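Side-chain contacts in galactose-1-phosphate uridylyltransferase (Pyrobaculum aerophilum str. IM2, PDB 6K9Z), which probably transfers uridylyl groups between UDP-glucose and a hexose 1-phosphate such as galactose 1-phosphate, and binds zinc and iron(III) ions: residues A[159-162]-A[163-167]; A[173-176]-A[177-181]; A[184-188]-A[189-193]; A[219-222]-A[223-227]; A[298-301]-A[302-306]. The protein carries 1 engineered substitution. All coordinates share one frame; numbering follows the deposited sequence.

Contact 1. Residues A[159-162]-A[163-167]; sequences ASYE and WYVKH
W163 donates its backbone N to A159 O at 3.0 Å, one turn back along helix 151-167. Its CB rests on the carbonyl oxygens of that turn, 3.5 Å from A159 O, and with CG anti to the backbone N (chi1 165°) the indole is carried off the preceding turn toward the next helix. Y164 repeats the step through a bond from its N to S160 O; its CB lies 3.4 Å from that oxygen, and the phenol again leads away from residues 159-162. V165 makes the main side-chain contact. While its N reaches Y161 O in a short bond of 2.8 Å with a nearly straight N-H...O angle of 169°, its CG2 methyl, set beside the backbone N, lies over one face of the Y161 ring. This i to i+4 CH-pi contact has CG2 3.8 Å from the ring centroid and 20° off the normal, shifted toward the hydroxyl end, where the nearest ring atom, Y161 CZ, is 3.6 Å from V165 CG2. K166 follows with its N bonded to E162 O at 2.9 Å, whereas the E162 carboxylate turns back to Q158. H167 brings ND1 over the rim of one face of the W163 indole, the two rings inclined to each other, and ND1 makes a weak bond to W163 O. Around this helix end, W163 packs on L171 and R174 of helix 171-178, the Y161 ring meets Y262 edge-to-face, and S160 OG bonds to H172 and to the carbonyl of E156, whose side chain binds iron; F8 of the second subunit packs on A159 and S160.

Contact 2. Residues A[173-176]-A[177-181]; sequences CRIV and EKEEK. With ZN (zinc ion), chain D.
K178 lies alongside R174, one turn further along helix 171-178, the short helix that carries the second cysteine of a CxxC zinc site. Followed outward, the lysine first meets backbone and then a like charge. Its CB sits 3.6 Å from R174 O, the same oxygen that accepts the K178 backbone N. CG comes closer, 3.3 Å from R174 O, because it stands beside the backbone N, anti to the carbonyl carbon (chi1 -68°), and is thereby turned back along the helix. CD moves away from this oxygen as the extended part of the chain climbs, and CE arrives 3.6 Å from R174 NH2. The last torsion bends the ammonium (chi4 -70°), leaving K178 NZ 4.1 Å from R174 NH2: two positive groups side by side, which probably repel one another. R174 reaches this height through bends at chi2 and chi3, and both side chains pack on L67 of the second subunit. E179 ends the helical conformation. Its N still bonds to I175 O at 3.0 Å, and its CG folds over that oxygen, while the carboxylate forms a salt bridge with R182. I175, on the buried side, packs on F193 of strand 190-193 and on Y68 of the second subunit. At the other end of the stretch, E177 N bonds to C173 O, tying the C-terminal turn to a metal ligand. C173 SG coordinates the zinc ion at 2.3 Å, the other ligands being C170, H211 and H264.

Contact 3. Residues A[184-188]-A[189-193]; sequences VFQNR and NWKAF
A192 O is gripped by two consecutive backbone donors, V184 N at 2.8 Å and F185 N at 3.3 Å. One residue on one strand thus faces two on the other, a classic beta bulge; the next bond, from A192 N to F185 O, is regular and nearly straight at 171°. V184 CG2 lies 3.9 Å from A192 CB, and F185 projects to the same side of the sheet as A192. Q186 and K191 form the following non-hydrogen-bonded pair on the other face, their chains side by side and pointing the same way, with Q186 OE1 3.9 Å from K191 CE; their polar ends find partners outside, K209 for the glutamine, the V176 and E179 carbonyls for the lysine. The strands run antiparallel as a beta hairpin, with strand 183-186 outermost in the large sheet of this chain. N187 closes the hairpin: its N bonds to W190 O, and its side chain curls over the connection. With CG between the backbone N and the carbonyl carbon (chi1 61°), OD1 accepts N189 N at 3.2 Å, forming an Asx turn, and takes a weaker, bent bond from W190 N at 3.0 Å. Were N187 shortened to an alanine, the N189 amide would probably lose this acceptor and the turn would be freer to shift. The same oxygen lies in the plane of the indole at its edge, 3.7 Å from W190 CD1. N187 ND2 points onward to D225 O and to E228 on helix 220-240, and W190 NE1 donates to E222 O on the same helix.

Contact 4. Residues A[219-222]-A[223-227]; sequences TDEE and VADLA
The carboxylates of E221 and D225, one turn apart, are joined by a single water, which donates to E221 OE2 at 2.7 Å and to D225 OD2 at 2.6 Å and so bridges two like charges. A third carboxylate, that of E222, belongs to the capping box that starts helix 220-240. Its OE1 is met on the anti side twice: T219 N arrives at 2.8 Å, almost straight (174°), and T219 OG1 donates from 21° out of the carboxylate plane. In return, T219 OG1 accepts E222 N at 3.1 Å, capping the first turn. OE2 of the same glutamate forms a salt bridge with R212, so both oxygens are engaged. Replacement of E222 by an alanine would probably leave T219 N without its acceptor and R212 without its charge mate, with the N-cap freer to turn. D225 OD2 also takes a bond from N189 ND2, linking the helix to the tip of the neighbouring hairpin. On another side of the helix V223 packs on K100 and L103 of helix 96-114. V223 N bonds to T219 O at 2.9 Å, and its CG2, beside the backbone N, lies 3.4 Å from that same oxygen.

Contact 5. Residues A[298-301]-A[302-306]; sequences PEET and AARIK
A302 N donates to P298 O at 2.9 Å, the first of four successive i+4 to i backbone bonds in the opening turns of helix 298-309. The series lengthens slightly and then shortens: A303 N reaches E299 O at 3.2 Å, R304 N reaches E300 O at 3.1 Å, and I305 N returns to 2.9 Å from T301 O, nearly in line with its C=O. Between side chains, the meeting is made by T301 and I305, which cross at a slant. The threonine holds CG2 anti to its nitrogen and beside the carbonyl carbon (chi1 -63°, OG1 being on the N side), which brings this methyl 3.9 Å from I305 CD1. The isoleucine is closer to backbone, its CG1 lying 3.3 Å from T301 O, the oxygen its own N uses; both residues then pack on H202, and I305 also on V204. R304 rises over the preceding turn, with CG 3.6 Å from E300 O. A bend at chi3 (66°) turns its guanidinium aside, and NH1 is hydrogen-bonded to H202. E300 stays at a distance from it, its OE2 5.4 Å from R304 NE, so the opposite charges do not pair. E299 points elsewhere, forming salt bridges with R182 and with R4 of the second subunit. A proline in the first turn is common where a helix begins, since its missing N-H costs no bond there, and this is an amphipathic helix that sets T301 and I305 against strand 202-208 of the antiparallel half-barrel sheet.

Going from the N terminus, the five contacts come strictly in series: none nests in or crosses another, and each spans one unbroken stretch. Contacts 1 and 2 lie on successive helices and touch through W163 and R174. The chain then enters contact 3, the one that closes a hairpin loop. K191 of that hairpin takes hold of the helix end in contact 2, while N187 and N189 at its tip bond to D225 of contact 4. Contact 5, near the C terminus, packs against V184 of contact 3 and brushes K181 of contact 2. The hairpin therefore joins three helices, and contacts 1, 2 and 5 also meet the second subunit.

Contact 1. Residues A[159-162]-A[163-167]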
# COMPACT_ATOMS: atom_id res chain seq x y z
N ALA A 159 -3.20 -3.07 18.41
CA ALA A 159 -4.67 -3.02 18.59
C ALA A 159 -5.14 -4.30 19.30
O ALA A 159 -6.04 -4.18 20.16
CB ALA A 159 -5.38 -2.90 17.26
N SER A 160 -4.61 -5.45 18.90
CA SER A 160 -4.98 -6.78 19.43
C SER A 160 -4.70 -6.84 20.94
O SER A 160 -5.57 -7.28 21.74
CB SER A 160 -4.29 -7.87 18.72
OG SER A 160 -4.72 -7.95 17.38
N TYR A 161 -3.52 -6.36 21.33
CA TYR A 161 -3.07 -6.29 22.73
C TYR A 161 -4.01 -5.39 23.54
O TYR A 161 -4.51 -5.80 24.63
CB TYR A 161 -1.64 -5.73 22.80
CG TYR A 161 -1.16 -5.59 24.21
CD1 TYR A 161 -0.81 -6.72 24.94
CD2 TYR A 161 -1.07 -4.37 24.84
CE1 TYR A 161 -0.38 -6.63 26.26
CE2 TYR A 161 -0.65 -4.27 26.16
CZ TYR A 161 -0.27 -5.40 26.86
OH TYR A 161 0.17 -5.27 28.15
N GLU A 162 -4.28 -4.20 23.03
CA GLU A 162 -5.09 -3.18 23.75
C GLU A 162 -6.50 -3.75 23.96
O GLU A 162 -7.09 -3.51 25.04
CB GLU A 162 -5.14 -1.85 22.99
CG GLU A 162 -3.82 -1.09 23.02
CD GLU A 162 -3.78 0.29 22.36
OE1 GLU A 162 -4.83 0.90 22.14
OE2 GLU A 162 -2.67 0.78 22.11
N TRP A 163 -7.04 -4.42 22.95
CA TRP A 163 -8.39 -5.04 23.01
C TRP A 163 -8.40 -6.08 24.13
O TRP A 163 -9.33 -6.07 24.94
CB TRP A 163 -8.79 -5.68 21.70
CG TRP A 163 -9.96 -6.59 21.92
CD1 TRP A 163 -9.96 -7.86 22.44
CD2 TRP A 163 -11.33 -6.29 21.65
NE1 TRP A 163 -11.23 -8.37 22.51
CE2 TRP A 163 -12.09 -7.42 22.04
CE3 TRP A 163 -11.96 -5.16 21.12
CZ2 TRP A 163 -13.47 -7.46 21.93
CZ3 TRP A 163 -13.32 -5.20 21.02
CH2 TRP A 163 -14.05 -6.34 21.41
N TYR A 164 -7.40 -6.97 24.11
CA TYR A 164 -7.23 -8.12 25.04
C TYR A 164 -7.14 -7.61 26.48
O TYR A 164 -7.84 -8.14 27.41
CB TYR A 164 -5.98 -8.92 24.64
CG TYR A 164 -5.77 -10.17 25.44
CD1 TYR A 164 -6.35 -11.36 25.05
CD2 TYR A 164 -4.99 -10.15 26.58
CE1 TYR A 164 -6.19 -12.51 25.79
CE2 TYR A 164 -4.84 -11.29 27.36
CZ TYR A 164 -5.43 -12.48 26.95
OH TYR A 164 -5.26 -13.62 27.69
N VAL A 165 -6.30 -6.59 26.70
CA VAL A 165 -6.14 -5.97 28.03
C VAL A 165 -7.45 -5.30 28.43
O VAL A 165 -7.75 -5.36 29.58
CB VAL A 165 -4.97 -4.98 28.06
CG1 VAL A 165 -4.99 -4.15 29.34
CG2 VAL A 165 -3.66 -5.74 27.88
N LYS A 166 -8.07 -4.54 27.52
CA LYS A 166 -9.35 -3.84 27.82
C LYS A 166 -10.55 -4.80 27.95
O LYS A 166 -11.31 -4.64 28.92
CB LYS A 166 -9.64 -2.77 26.76
CG LYS A 166 -10.89 -1.93 26.99
CD LYS A 166 -10.81 -0.56 26.38
CE LYS A 166 -12.12 0.20 26.45
NZ LYS A 166 -13.09 -0.29 25.45
N HIS A 167 -10.68 -5.78 27.05
CA HIS A 167 -11.88 -6.66 27.01
C HIS A 167 -11.67 -8.07 27.61
O HIS A 167 -12.69 -8.72 27.87
CB HIS A 167 -12.51 -6.65 25.61
CG HIS A 167 -13.00 -5.30 25.18
ND1 HIS A 167 -12.29 -4.51 24.29
CD2 HIS A 167 -14.11 -4.61 25.49
CE1 HIS A 167 -12.95 -3.39 24.08
NE2 HIS A 167 -14.07 -3.42 24.81

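Contact 2. Residues A[173-176]-A[177-181]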
# COMPACT_ATOMS: atom_id res chain seq x y z
N CYS A 173 -10.27 -14.32 17.96
CA CYS A 173 -11.08 -15.51 18.34
C CYS A 173 -12.58 -15.11 18.17
O CYS A 173 -13.43 -15.93 17.66
CB CYS A 173 -10.77 -15.95 19.77
SG CYS A 173 -9.35 -17.11 19.86
N ARG A 174 -12.92 -13.92 18.66
CA ARG A 174 -14.34 -13.42 18.66
C ARG A 174 -14.80 -13.28 17.20
O ARG A 174 -15.90 -13.70 16.88
CB ARG A 174 -14.40 -12.12 19.45
CG ARG A 174 -13.97 -12.28 20.91
CD ARG A 174 -15.04 -12.94 21.77
NE ARG A 174 -16.38 -12.43 21.43
CZ ARG A 174 -16.83 -11.17 21.59
NH1 ARG A 174 -16.05 -10.23 22.08
NH2 ARG A 174 -18.08 -10.87 21.25
N ILE A 175 -13.97 -12.71 16.35
CA ILE A 175 -14.31 -12.52 14.91
C ILE A 175 -14.50 -13.89 14.22
O ILE A 175 -15.55 -14.13 13.56
CB ILE A 175 -13.27 -11.62 14.23
CG1 ILE A 175 -13.38 -10.18 14.71
CG2 ILE A 175 -13.43 -11.74 12.72
CD1 ILE A 175 -12.26 -9.26 14.25
N VAL A 176 -13.57 -14.83 14.47
CA VAL A 176 -13.62 -16.15 13.80
C VAL A 176 -14.91 -16.86 14.23
O VAL A 176 -15.55 -17.44 13.36
CB VAL A 176 -12.36 -16.97 14.15
CG1 VAL A 176 -12.48 -18.41 13.70
CG2 VAL A 176 -11.10 -16.32 13.58
N GLU A 177 -15.30 -16.76 15.50
CA GLU A 177 -16.50 -17.48 16.02
C GLU A 177 -17.74 -16.92 15.31
O GLU A 177 -18.64 -17.73 15.03
CB GLU A 177 -16.60 -17.43 17.55
CG GLU A 177 -17.94 -17.91 18.09
CD GLU A 177 -18.31 -19.37 17.83
OE1 GLU A 177 -17.45 -20.12 17.30
OE2 GLU A 177 -19.45 -19.77 18.12
N LYS A 178 -17.84 -15.59 15.18
CA LYS A 178 -19.00 -14.87 14.58
C LYS A 178 -19.17 -15.09 13.07
O LYS A 178 -20.33 -15.10 12.62
CB LYS A 178 -18.92 -13.37 14.91
CG LYS A 178 -19.12 -13.01 16.37
CD LYS A 178 -19.49 -11.56 16.58
CE LYS A 178 -19.76 -11.22 18.03
NZ LYS A 178 -21.02 -11.84 18.51
N GLU A 179 -18.08 -15.21 12.32
CA GLU A 179 -18.21 -15.25 10.83
C GLU A 179 -19.12 -16.39 10.36
O GLU A 179 -18.85 -17.54 10.71
CB GLU A 179 -16.83 -15.33 10.19
CG GLU A 179 -16.06 -14.03 10.30
CD GLU A 179 -16.68 -12.89 9.50
OE1 GLU A 179 -16.61 -11.74 9.96
OE2 GLU A 179 -17.23 -13.16 8.43
N GLU A 180 -20.18 -16.02 9.63
CA GLU A 180 -21.13 -16.98 9.01
C GLU A 180 -21.52 -16.47 7.61
O GLU A 180 -21.31 -17.21 6.64
CB GLU A 180 -22.33 -17.22 9.92
CG GLU A 180 -22.01 -18.15 11.08
CD GLU A 180 -21.40 -19.49 10.69
OE1 GLU A 180 -21.75 -20.01 9.62
OE2 GLU A 180 -20.57 -20.00 11.47
N LYS A 181 -22.05 -15.25 7.54
CA LYS A 181 -22.55 -14.63 6.29
C LYS A 181 -21.44 -14.50 5.24
O LYS A 181 -21.72 -14.71 4.06
CB LYS A 181 -23.14 -13.25 6.59
CG LYS A 181 -23.86 -12.58 5.42
CD LYS A 181 -24.17 -11.12 5.67
CE LYS A 181 -24.39 -10.78 7.12
NZ LYS A 181 -25.64 -10.00 7.32
ZN ZN D . -7.46 -15.96 19.18

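Contact 3. Residues A[184-188]-A[189-193]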
# COMPACT_ATOMS: atom_id res chain seq x y z
N VAL A 184 -16.55 -18.32 3.34
CA VAL A 184 -16.51 -18.92 1.98
C VAL A 184 -16.15 -20.42 2.08
O VAL A 184 -16.55 -21.16 1.19
CB VAL A 184 -15.58 -18.17 1.04
CG1 VAL A 184 -16.06 -16.74 0.85
CG2 VAL A 184 -14.14 -18.27 1.49
N PHE A 185 -15.43 -20.83 3.13
CA PHE A 185 -15.00 -22.24 3.30
C PHE A 185 -14.63 -22.48 4.75
O PHE A 185 -14.09 -21.59 5.43
CB PHE A 185 -13.87 -22.59 2.34
CG PHE A 185 -13.32 -23.97 2.57
CD1 PHE A 185 -14.03 -25.08 2.14
CD2 PHE A 185 -12.11 -24.18 3.23
CE1 PHE A 185 -13.55 -26.37 2.35
CE2 PHE A 185 -11.68 -25.48 3.51
CZ PHE A 185 -12.39 -26.57 3.05
N GLN A 186 -14.87 -23.70 5.23
CA GLN A 186 -14.31 -24.09 6.53
C GLN A 186 -14.10 -25.58 6.50
O GLN A 186 -14.76 -26.32 5.75
CB GLN A 186 -15.21 -23.64 7.68
CG GLN A 186 -16.49 -24.48 7.78
CD GLN A 186 -17.36 -23.97 8.90
OE1 GLN A 186 -16.88 -23.81 10.02
NE2 GLN A 186 -18.63 -23.71 8.60
N ASN A 187 -13.13 -25.99 7.31
CA ASN A 187 -12.86 -27.42 7.59
C ASN A 187 -12.79 -27.59 9.12
O ASN A 187 -13.23 -26.70 9.88
CB ASN A 187 -11.76 -28.04 6.73
CG ASN A 187 -10.41 -27.38 6.90
OD1 ASN A 187 -10.14 -26.78 7.93
ND2 ASN A 187 -9.57 -27.49 5.89
N ARG A 188 -12.28 -28.72 9.57
CA ARG A 188 -12.28 -28.94 11.03
C ARG A 188 -11.37 -27.94 11.71
O ARG A 188 -11.61 -27.75 12.90
CB ARG A 188 -11.83 -30.35 11.38
CG ARG A 188 -12.84 -31.39 10.96
CD ARG A 188 -12.36 -32.79 11.17
NE ARG A 188 -13.44 -33.70 10.89
CZ ARG A 188 -13.47 -34.96 11.28
NH1 ARG A 188 -12.40 -35.45 11.89
NH2 ARG A 188 -14.52 -35.74 11.07
N ASN A 189 -10.37 -27.38 11.02
CA ASN A 189 -9.31 -26.61 11.74
C ASN A 189 -9.24 -25.15 11.27
O ASN A 189 -8.51 -24.38 11.95
CB ASN A 189 -7.96 -27.29 11.69
CG ASN A 189 -7.90 -28.45 12.68
OD1 ASN A 189 -8.06 -28.20 13.86
ND2 ASN A 189 -7.67 -29.69 12.24
N TRP A 190 -9.91 -24.79 10.18
CA TRP A 190 -9.74 -23.46 9.51
C TRP A 190 -11.08 -22.88 9.06
O TRP A 190 -12.01 -23.64 8.72
CB TRP A 190 -8.75 -23.53 8.37
CG TRP A 190 -7.40 -23.97 8.83
CD1 TRP A 190 -6.98 -25.26 8.98
CD2 TRP A 190 -6.30 -23.13 9.25
NE1 TRP A 190 -5.72 -25.29 9.49
CE2 TRP A 190 -5.26 -24.01 9.63
CE3 TRP A 190 -6.04 -21.76 9.18
CZ2 TRP A 190 -4.02 -23.53 10.06
CZ3 TRP A 190 -4.83 -21.29 9.64
CH2 TRP A 190 -3.84 -22.17 10.06
N LYS A 191 -11.20 -21.55 9.16
CA LYS A 191 -12.30 -20.79 8.56
C LYS A 191 -11.67 -19.77 7.61
O LYS A 191 -10.74 -19.03 8.02
CB LYS A 191 -13.04 -19.99 9.64
CG LYS A 191 -14.07 -20.72 10.41
CD LYS A 191 -15.12 -19.66 10.91
CE LYS A 191 -16.31 -20.30 11.52
NZ LYS A 191 -17.25 -19.28 12.04
N ALA A 192 -12.20 -19.69 6.40
CA ALA A 192 -11.86 -18.68 5.39
C ALA A 192 -13.10 -17.80 5.14
O ALA A 192 -14.16 -18.35 4.87
CB ALA A 192 -11.50 -19.43 4.13
N PHE A 193 -12.97 -16.50 5.30
CA PHE A 193 -14.11 -15.56 5.23
C PHE A 193 -13.62 -14.27 4.60
O PHE A 193 -12.43 -13.94 4.69
CB PHE A 193 -14.77 -15.37 6.61
CG PHE A 193 -13.84 -14.80 7.66
CD1 PHE A 193 -13.70 -13.44 7.82
CD2 PHE A 193 -13.08 -15.64 8.47
CE1 PHE A 193 -12.85 -12.92 8.78
CE2 PHE A 193 -12.20 -15.11 9.39
CZ PHE A 193 -12.12 -13.75 9.57

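Contact 4. Residues A[219-222]-A[223-227]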
# COMPACT_ATOMS: atom_id res chain seq x y z
N THR A 219 -0.29 -28.21 14.59
CA THR A 219 -0.14 -29.67 14.55
C THR A 219 -0.11 -30.17 13.12
O THR A 219 -0.54 -29.43 12.21
CB THR A 219 -1.27 -30.36 15.31
OG1 THR A 219 -2.48 -30.09 14.59
CG2 THR A 219 -1.35 -29.85 16.73
N ASP A 220 0.29 -31.43 12.93
CA ASP A 220 0.35 -31.99 11.56
C ASP A 220 -1.05 -31.96 10.93
O ASP A 220 -1.17 -31.62 9.71
CB ASP A 220 0.86 -33.42 11.58
CG ASP A 220 1.14 -33.88 10.17
OD1 ASP A 220 2.14 -33.37 9.60
OD2 ASP A 220 0.34 -34.69 9.62
N GLU A 221 -2.06 -32.28 11.72
CA GLU A 221 -3.45 -32.27 11.23
C GLU A 221 -3.85 -30.84 10.81
O GLU A 221 -4.59 -30.64 9.81
CB GLU A 221 -4.37 -32.73 12.35
CG GLU A 221 -5.74 -33.10 11.84
CD GLU A 221 -5.79 -34.39 11.02
OE1 GLU A 221 -4.80 -35.19 11.09
OE2 GLU A 221 -6.84 -34.60 10.29
N GLU A 222 -3.52 -29.86 11.65
CA GLU A 222 -3.83 -28.44 11.33
C GLU A 222 -3.13 -28.07 10.04
O GLU A 222 -3.72 -27.36 9.23
CB GLU A 222 -3.47 -27.55 12.50
CG GLU A 222 -4.42 -27.65 13.68
CD GLU A 222 -3.89 -26.84 14.84
OE1 GLU A 222 -2.73 -27.03 15.21
OE2 GLU A 222 -4.57 -25.88 15.22
N VAL A 223 -1.90 -28.52 9.83
CA VAL A 223 -1.19 -28.15 8.58
C VAL A 223 -1.85 -28.81 7.37
O VAL A 223 -1.94 -28.17 6.32
CB VAL A 223 0.30 -28.47 8.70
CG1 VAL A 223 1.02 -28.31 7.36
CG2 VAL A 223 0.90 -27.55 9.76
N ALA A 224 -2.28 -30.06 7.46
CA ALA A 224 -3.02 -30.74 6.38
C ALA A 224 -4.29 -29.95 6.08
O ALA A 224 -4.56 -29.67 4.90
CB ALA A 224 -3.32 -32.17 6.75
N ASP A 225 -5.00 -29.49 7.10
CA ASP A 225 -6.28 -28.77 6.89
C ASP A 225 -5.97 -27.37 6.31
O ASP A 225 -6.81 -26.84 5.56
CB ASP A 225 -7.09 -28.77 8.19
CG ASP A 225 -7.88 -30.05 8.45
OD1 ASP A 225 -7.97 -30.89 7.51
OD2 ASP A 225 -8.26 -30.23 9.61
N LEU A 226 -4.86 -26.77 6.71
CA LEU A 226 -4.36 -25.49 6.12
C LEU A 226 -4.12 -25.67 4.62
O LEU A 226 -4.59 -24.80 3.83
CB LEU A 226 -3.09 -25.00 6.82
CG LEU A 226 -2.51 -23.72 6.24
CD1 LEU A 226 -3.60 -22.62 6.17
CD2 LEU A 226 -1.30 -23.27 7.05
N ALA A 227 -3.38 -26.71 4.23
CA ALA A 227 -3.13 -26.96 2.80
C ALA A 227 -4.47 -26.99 2.06
O ALA A 227 -4.60 -26.39 0.98
CB ALA A 227 -2.36 -28.22 2.61
O HOH W 1 -8.61 -32.60 10.61

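Contact 5. Residues A[298-301]-A[302-306]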
# COMPACT_ATOMS: atom_id res chain seq x y z
N PRO A 298 -18.40 -6.31 0.77
CA PRO A 298 -17.78 -7.56 1.22
C PRO A 298 -18.77 -8.73 1.26
O PRO A 298 -18.36 -9.84 1.02
CB PRO A 298 -17.21 -7.18 2.59
CG PRO A 298 -16.87 -5.70 2.47
CD PRO A 298 -17.97 -5.16 1.58
N GLU A 299 -20.01 -8.46 1.64
CA GLU A 299 -21.08 -9.50 1.76
C GLU A 299 -21.40 -10.06 0.37
O GLU A 299 -21.46 -11.28 0.22
CB GLU A 299 -22.29 -8.92 2.46
CG GLU A 299 -22.00 -8.54 3.90
CD GLU A 299 -21.22 -7.23 4.08
OE1 GLU A 299 -21.44 -6.29 3.28
OE2 GLU A 299 -20.36 -7.18 4.96
N GLU A 300 -21.56 -9.21 -0.63
CA GLU A 300 -21.81 -9.69 -2.02
C GLU A 300 -20.56 -10.43 -2.52
O GLU A 300 -20.71 -11.49 -3.13
CB GLU A 300 -22.16 -8.54 -2.96
CG GLU A 300 -22.38 -8.99 -4.40
CD GLU A 300 -22.93 -7.94 -5.37
OE1 GLU A 300 -23.49 -6.91 -4.93
OE2 GLU A 300 -22.79 -8.16 -6.59
N THR A 301 -19.36 -9.91 -2.25
CA THR A 301 -18.12 -10.56 -2.73
C THR A 301 -17.97 -11.95 -2.07
O THR A 301 -17.67 -12.91 -2.78
CB THR A 301 -16.92 -9.61 -2.61
OG1 THR A 301 -17.21 -8.51 -3.49
CG2 THR A 301 -15.66 -10.34 -3.01
N ALA A 302 -18.20 -12.08 -0.76
CA ALA A 302 -18.22 -13.40 -0.12
C ALA A 302 -19.19 -14.36 -0.84
O ALA A 302 -18.83 -15.53 -1.05
CB ALA A 302 -18.56 -13.22 1.32
N ALA A 303 -20.40 -13.92 -1.17
CA ALA A 303 -21.42 -14.81 -1.79
C ALA A 303 -20.87 -15.31 -3.13
O ALA A 303 -21.04 -16.52 -3.48
CB ALA A 303 -22.74 -14.07 -1.97
N ARG A 304 -20.26 -14.41 -3.90
CA ARG A 304 -19.73 -14.75 -5.25
C ARG A 304 -18.54 -15.71 -5.15
O ARG A 304 -18.46 -16.72 -5.91
CB ARG A 304 -19.27 -13.51 -6.02
CG ARG A 304 -20.43 -12.70 -6.55
CD ARG A 304 -19.87 -11.44 -7.19
NE ARG A 304 -19.04 -11.63 -8.41
CZ ARG A 304 -17.69 -11.48 -8.51
NH1 ARG A 304 -16.95 -11.15 -7.45
NH2 ARG A 304 -17.11 -11.66 -9.70
N ILE A 305 -17.63 -15.45 -4.21
CA ILE A 305 -16.46 -16.35 -3.98
C ILE A 305 -17.00 -17.72 -3.57
O ILE A 305 -16.54 -18.73 -4.12
CB ILE A 305 -15.49 -15.77 -2.94
CG1 ILE A 305 -14.86 -14.48 -3.45
CG2 ILE A 305 -14.44 -16.79 -2.52
CD1 ILE A 305 -13.98 -13.82 -2.46
N LYS A 306 -17.92 -17.74 -2.62
CA LYS A 306 -18.46 -19.02 -2.09
C LYS A 306 -19.10 -19.81 -3.23
O LYS A 306 -18.87 -21.07 -3.29
CB LYS A 306 -19.40 -18.79 -0.91
CG LYS A 306 -19.85 -20.07 -0.19
CD LYS A 306 -20.86 -19.68 0.84
CE LYS A 306 -20.75 -20.48 2.10
NZ LYS A 306 -21.36 -21.80 1.87